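Local coordinates for ribosome-inactivating protein 3 (Zea mays, PDB 2PQG) that belongs to the plant ribosome-inactivating protein family and has its mixed alpha-beta fold, at residues 34-39 and 229-234; 218-223 and 258-263. All coordinates share one frame; numbering follows the deposited sequence.

The chain runs from strand 2-7 through helix 15-27 into the loop carrying 34-39, then supplies the remaining strands of the sheet and several helices before helix 220-232. This helix enters both contacts, its first turn in contact 2 and its last in contact 1. Contact 1 closes a loop of 189 residues; contact 2 closes one of 34 that takes in the rest of helix 220-232 and helices 239-242 and 249-252. The segments alternate, so the two loops cross. The contact centres lie about 12 Å apart, joined by a probable hydrogen bond between Pro39 O and Val259 N (3.2 Å) and by packing of Ile36 on Val259. Early loop and C-terminal tail are thus tied to one helix.

Contact 1: 34-39 and 229-234; sequences KGIFQP and EWADHP
Ala231 sets its methyl group against the backbone of Lys34 and Gly35 and the side chain of Ile36, where the loop between helix 15-27 and strand 51-57 crosses the last turn of helix 220-232 in this ribosome-inactivating fold. The tight part is small. CA of Gly35 and CA of Ala231 stand only 4.1 Å apart, and Gly35 O lies 3.6 Å from Ala231 CA. Glycine suits this place twice over: its positive phi of 87° would jam a side chain against the preceding carbonyl, and a CB here would run into the helix backbone. Ala231 CB points into the loop and has Lys34 O at 3.7 Å. No hydrogen bond joins the two segments; their contacts are van der Waals.

The outer side is loose. From Lys34, which is exposed, the side chain leads away from the helix. On the inner side Trp230 turns its indole away from the loop, its NE1 bonded to Ala236 O, while its own carbonyl accepts a bond from Lys249 NZ. Ile36 is buried; with CG1 anti to the carbonyl carbon (chi1 -58°), that atom lies 3.7 Å from Ala231 CB.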
loop_
_atom_site.group_PDB
_atom_site.type_symbol
_atom_site.label_atom_id
_atom_site.label_comp_id
_atom_site.label_asym_id
_atom_site.label_seq_id
_atom_site.Cartn_x
_atom_site.Cartn_y
_atom_site.Cartn_z
ATOM N N LYS A 34 15.503 -21.747 3.923
ATOM C CA LYS A 34 16.785 -21.763 4.622
ATOM C C LYS A 34 17.662 -20.621 4.099
ATOM O O LYS A 34 17.751 -20.406 2.887
ATOM C CB LYS A 34 17.486 -23.111 4.394
ATOM C CG LYS A 34 18.793 -23.283 5.160
ATOM C CD LYS A 34 19.712 -24.305 4.490
ATOM C CE LYS A 34 19.434 -25.731 4.943
ATOM N NZ LYS A 34 18.028 -26.148 4.701
ATOM N N GLY A 35 18.296 -19.886 5.005
ATOM C CA GLY A 35 19.151 -18.790 4.581
ATOM C C GLY A 35 18.425 -17.475 4.390
ATOM O O GLY A 35 19.047 -16.454 4.104
ATOM N N ILE A 36 17.106 -17.497 4.544
ATOM C CA ILE A 36 16.290 -16.299 4.396
ATOM C C ILE A 36 15.562 -16.026 5.717
ATOM O O ILE A 36 14.610 -16.726 6.066
ATOM C CB ILE A 36 15.248 -16.475 3.255
ATOM C CG1 ILE A 36 15.968 -16.796 1.944
ATOM C CG2 ILE A 36 14.433 -15.203 3.080
ATOM C CD1 ILE A 36 15.054 -16.879 0.723
ATOM N N PHE A 37 16.022 -15.016 6.453
ATOM C CA PHE A 37 15.417 -14.659 7.731
ATOM C C PHE A 37 13.914 -14.398 7.618
ATOM O O PHE A 37 13.134 -14.935 8.396
ATOM C CB PHE A 37 16.100 -13.417 8.313
ATOM C CG PHE A 37 17.526 -13.643 8.740
ATOM C CD1 PHE A 37 18.439 -12.587 8.727
ATOM C CD2 PHE A 37 17.957 -14.898 9.176
ATOM C CE1 PHE A 37 19.764 -12.774 9.138
ATOM C CE2 PHE A 37 19.278 -15.099 9.591
ATOM C CZ PHE A 37 20.183 -14.032 9.572
ATOM N N GLN A 38 13.507 -13.582 6.649
ATOM C CA GLN A 38 12.096 -13.255 6.473
ATOM C C GLN A 38 11.264 -14.363 5.853
ATOM O O GLN A 38 11.757 -15.154 5.055
ATOM C CB GLN A 38 11.925 -12.025 5.578
ATOM C CG GLN A 38 12.698 -10.800 5.998
ATOM C CD GLN A 38 14.091 -10.760 5.408
ATOM O OE1 GLN A 38 14.570 -11.746 4.842
ATOM N NE2 GLN A 38 14.754 -9.618 5.546
ATOM N N PRO A 39 9.980 -14.441 6.232
ATOM C CA PRO A 39 9.084 -15.454 5.682
ATOM C C PRO A 39 8.906 -15.154 4.197
ATOM O O PRO A 39 8.915 -13.991 3.791
ATOM C CB PRO A 39 7.795 -15.226 6.462
ATOM C CG PRO A 39 8.293 -14.832 7.793
ATOM C CD PRO A 39 9.409 -13.862 7.462
ATOM N N GLU A 229 19.433 -14.544 -3.109
ATOM C CA GLU A 229 20.833 -14.664 -3.498
ATOM C C GLU A 229 21.720 -14.826 -2.264
ATOM O O GLU A 229 22.706 -15.560 -2.299
ATOM C CB GLU A 229 21.292 -13.433 -4.283
ATOM C CG GLU A 229 22.800 -13.413 -4.519
ATOM C CD GLU A 229 23.267 -12.261 -5.389
ATOM O OE1 GLU A 229 24.499 -12.054 -5.472
ATOM O OE2 GLU A 229 22.413 -11.569 -5.993
ATOM N N TRP A 230 21.368 -14.126 -1.184
ATOM C CA TRP A 230 22.139 -14.196 0.049
ATOM C C TRP A 230 21.898 -15.503 0.775
ATOM O O TRP A 230 22.657 -15.881 1.674
ATOM C CB TRP A 230 21.832 -12.992 0.954
ATOM C CG TRP A 230 22.659 -11.784 0.613
ATOM C CD1 TRP A 230 23.974 -11.765 0.239
ATOM C CD2 TRP A 230 22.235 -10.419 0.653
ATOM N NE1 TRP A 230 24.394 -10.469 0.045
ATOM C CE2 TRP A 230 23.346 -9.622 0.291
ATOM C CE3 TRP A 230 21.023 -9.790 0.963
ATOM C CZ2 TRP A 230 23.281 -8.230 0.228
ATOM C CZ3 TRP A 230 20.961 -8.401 0.901
ATOM C CH2 TRP A 230 22.086 -7.639 0.534
ATOM N N ALA A 231 20.825 -16.189 0.395
ATOM C CA ALA A 231 20.517 -17.499 0.962
ATOM C C ALA A 231 21.598 -18.459 0.405
ATOM O O ALA A 231 22.087 -19.344 1.109
ATOM C CB ALA A 231 19.149 -17.969 0.501
ATOM N N ASP A 232 21.961 -18.288 -0.867
ATOM C CA ASP A 232 22.959 -19.146 -1.505
ATOM C C ASP A 232 24.396 -18.708 -1.204
ATOM O O ASP A 232 25.230 -19.542 -0.859
ATOM C CB ASP A 232 22.745 -19.178 -3.025
ATOM C CG ASP A 232 21.528 -19.996 -3.434
ATOM O OD1 ASP A 232 21.211 -20.035 -4.643
ATOM O OD2 ASP A 232 20.894 -20.610 -2.548
ATOM N N HIS A 233 24.678 -17.416 -1.327
ATOM C CA HIS A 233 25.985 -16.881 -1.092
ATOM C C HIS A 233 25.878 -15.671 -0.181
ATOM O O HIS A 233 25.776 -14.517 -0.631
ATOM C CB HIS A 233 26.639 -16.493 -2.434
ATOM C CG HIS A 233 26.511 -17.561 -3.473
ATOM N ND1 HIS A 233 25.521 -17.554 -4.433
ATOM C CD2 HIS A 233 27.240 -18.680 -3.696
ATOM C CE1 HIS A 233 25.655 -18.614 -5.211
ATOM N NE2 HIS A 233 26.691 -19.314 -4.785
ATOM N N PRO A 234 25.915 -15.917 1.131
ATOM C CA PRO A 234 25.765 -14.877 2.141
ATOM C C PRO A 234 26.851 -13.813 2.246
ATOM O O PRO A 234 26.704 -12.862 3.015
ATOM C CB PRO A 234 25.622 -15.656 3.424
ATOM C CG PRO A 234 26.526 -16.819 3.207
ATOM C CD PRO A 234 26.375 -17.179 1.733
#

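Contact 2: 218-223 and 258-263; sequences QKWDRI and LVKNQT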
loop_
_atom_site.group_PDB
_atom_site.type_symbol
_atom_site.label_atom_id
_atom_site.label_comp_id
_atom_site.label_asym_id
_atom_site.label_seq_id
_atom_site.Cartn_x
_atom_site.Cartn_y
_atom_site.Cartn_z
ATOM N N GLN A 218 10.493 1.083 -3.075
ATOM C CA GLN A 218 10.202 0.904 -4.485
ATOM C C GLN A 218 11.000 -0.222 -5.109
ATOM O O GLN A 218 10.771 -0.564 -6.263
ATOM C CB GLN A 218 10.465 2.198 -5.250
ATOM C CG GLN A 218 9.450 3.293 -4.970
ATOM C CD GLN A 218 9.577 4.455 -5.929
ATOM O OE1 GLN A 218 10.328 5.398 -5.689
ATOM N NE2 GLN A 218 8.852 4.381 -7.036
ATOM N N LYS A 219 11.930 -0.802 -4.356
ATOM C CA LYS A 219 12.747 -1.894 -4.880
ATOM C C LYS A 219 12.492 -3.202 -4.143
ATOM O O LYS A 219 13.356 -4.079 -4.089
ATOM C CB LYS A 219 14.236 -1.532 -4.805
ATOM C CG LYS A 219 14.692 -0.537 -5.857
ATOM C CD LYS A 219 14.504 -1.107 -7.244
ATOM C CE LYS A 219 15.017 -0.159 -8.316
ATOM N NZ LYS A 219 14.192 1.068 -8.465
ATOM N N TRP A 220 11.293 -3.332 -3.585
ATOM C CA TRP A 220 10.908 -4.526 -2.846
ATOM C C TRP A 220 11.245 -5.820 -3.567
ATOM O O TRP A 220 11.684 -6.784 -2.937
ATOM C CB TRP A 220 9.409 -4.511 -2.570
ATOM C CG TRP A 220 8.949 -5.659 -1.723
ATOM C CD1 TRP A 220 9.331 -5.924 -0.440
ATOM C CD2 TRP A 220 8.015 -6.689 -2.089
ATOM N NE1 TRP A 220 8.682 -7.043 0.024
ATOM C CE2 TRP A 220 7.864 -7.522 -0.954
ATOM C CE3 TRP A 220 7.269 -6.958 -3.238
ATOM C CZ2 TRP A 220 7.019 -8.650 -0.965
ATOM C CZ3 TRP A 220 6.424 -8.081 -3.237
ATOM C CH2 TRP A 220 6.299 -8.898 -2.098
ATOM N N ASP A 221 11.010 -5.843 -4.878
ATOM C CA ASP A 221 11.270 -7.029 -5.696
ATOM C C ASP A 221 12.735 -7.320 -5.753
ATOM O O ASP A 221 13.164 -8.472 -5.716
ATOM C CB ASP A 221 10.804 -6.831 -7.135
ATOM C CG ASP A 221 9.306 -6.843 -7.270
ATOM O OD1 ASP A 221 8.817 -6.874 -8.419
ATOM O OD2 ASP A 221 8.618 -6.816 -6.228
ATOM N N ARG A 222 13.499 -6.251 -5.870
ATOM C CA ARG A 222 14.923 -6.386 -5.967
ATOM C C ARG A 222 15.546 -6.855 -4.678
ATOM O O ARG A 222 16.405 -7.735 -4.699
ATOM C CB ARG A 222 15.548 -5.080 -6.405
ATOM C CG ARG A 222 16.927 -5.301 -6.923
ATOM C CD ARG A 222 17.284 -4.245 -7.909
ATOM N NE ARG A 222 17.903 -3.096 -7.266
ATOM C CZ ARG A 222 18.002 -1.906 -7.841
ATOM N NH1 ARG A 222 17.507 -1.734 -9.063
ATOM N NH2 ARG A 222 18.604 -0.902 -7.207
ATOM N N ILE A 223 15.137 -6.283 -3.548
ATOM C CA ILE A 223 15.732 -6.751 -2.311
ATOM C C ILE A 223 15.182 -8.131 -1.945
ATOM O O ILE A 223 15.758 -8.837 -1.122
ATOM C CB ILE A 223 15.615 -5.711 -1.143
ATOM C CG1 ILE A 223 15.188 -6.411 0.140
ATOM C CG2 ILE A 223 14.752 -4.539 -1.530
ATOM C CD1 ILE A 223 16.150 -6.170 1.263
ATOM N N LEU A 258 8.818 -9.172 4.950
ATOM C CA LEU A 258 8.354 -10.297 4.149
ATOM C C LEU A 258 8.884 -10.197 2.718
ATOM O O LEU A 258 8.713 -9.169 2.055
ATOM C CB LEU A 258 6.828 -10.325 4.124
ATOM C CG LEU A 258 6.108 -10.424 5.471
ATOM C CD1 LEU A 258 4.633 -10.088 5.270
ATOM C CD2 LEU A 258 6.284 -11.813 6.068
ATOM N N VAL A 259 9.518 -11.264 2.234
ATOM C CA VAL A 259 10.058 -11.240 0.884
ATOM C C VAL A 259 9.199 -11.928 -0.150
ATOM O O VAL A 259 8.481 -12.888 0.132
ATOM C CB VAL A 259 11.463 -11.858 0.808
ATOM C CG1 VAL A 259 12.408 -11.081 1.692
ATOM C CG2 VAL A 259 11.415 -13.320 1.196
ATOM N N LYS A 260 9.307 -11.409 -1.366
ATOM C CA LYS A 260 8.591 -11.912 -2.520
ATOM C C LYS A 260 9.208 -13.242 -2.965
ATOM O O LYS A 260 10.423 -13.336 -3.202
ATOM C CB LYS A 260 8.690 -10.874 -3.625
ATOM C CG LYS A 260 7.831 -11.130 -4.825
ATOM C CD LYS A 260 7.744 -9.846 -5.622
ATOM C CE LYS A 260 6.946 -10.020 -6.889
ATOM N NZ LYS A 260 6.710 -11.457 -7.166
ATOM N N ASN A 261 8.359 -14.263 -3.059
ATOM C CA ASN A 261 8.783 -15.597 -3.456
ATOM C C ASN A 261 9.351 -15.627 -4.863
ATOM O O ASN A 261 8.660 -15.284 -5.828
ATOM C CB ASN A 261 7.608 -16.572 -3.399
ATOM C CG ASN A 261 8.053 -18.025 -3.245
ATOM O OD1 ASN A 261 9.103 -18.438 -3.757
ATOM N ND2 ASN A 261 7.240 -18.811 -2.544
ATOM N N GLN A 262 10.610 -16.048 -4.976
ATOM C CA GLN A 262 11.256 -16.157 -6.272
ATOM C C GLN A 262 10.848 -17.477 -6.931
ATOM O O GLN A 262 10.839 -17.595 -8.159
ATOM C CB GLN A 262 12.773 -16.082 -6.122
ATOM C CG GLN A 262 13.286 -14.673 -5.928
ATOM C CD GLN A 262 12.276 -13.606 -6.323
ATOM O OE1 GLN A 262 11.584 -13.052 -5.467
ATOM N NE2 GLN A 262 12.181 -13.319 -7.619
ATOM N N THR A 263 10.510 -18.473 -6.113
ATOM C CA THR A 263 10.078 -19.777 -6.627
ATOM C C THR A 263 8.552 -19.732 -6.777
ATOM O O THR A 263 8.076 -19.826 -7.937
ATOM C CB THR A 263 10.437 -20.928 -5.655
#
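Trp220 and Lys260 meet at about a right angle, Lys260 CB lying over one face of the indole, offset toward the rim, and CG and CD running out past the CZ3 corner. A chi1 of -176° sets CG of Trp220 anti to the backbone N, and chi2 then turns the indole toward the C-terminal tail. Lys260 CB sits 3.8 Å from the centroid of the six-membered ring, 24° off the normal, a CH-pi contact. The lysine chain is extended to CE, but chi4 is nearly eclipsed, which leaves the position of NZ doubtful. Its CD lies 3.2 Å from Asp221 OD2. The opposite charges do not touch: Asp221 OD2 and Lys260 NZ are 5.1 Å apart, and NZ makes a long, weak ion pair with Glu44.

At the indole edge, NE1 of Trp220 donates to Leu258 O, 2.9 Å away and near the ring plane, with an N-H...O angle of 145°. This bond satisfies a buried N-H and is consistent with a fixed ring rotation. Arg189 adds a cation-pi contact to the same indole, and Phe190 meets it ring to ring. Ser224 OG, one turn further along helix 220-232, hydrogen-bonds to Lys260 N, while Leu258 pairs with Arg189 through the backbone, placing the tail between helix 220-232 and the end of helix 171-189.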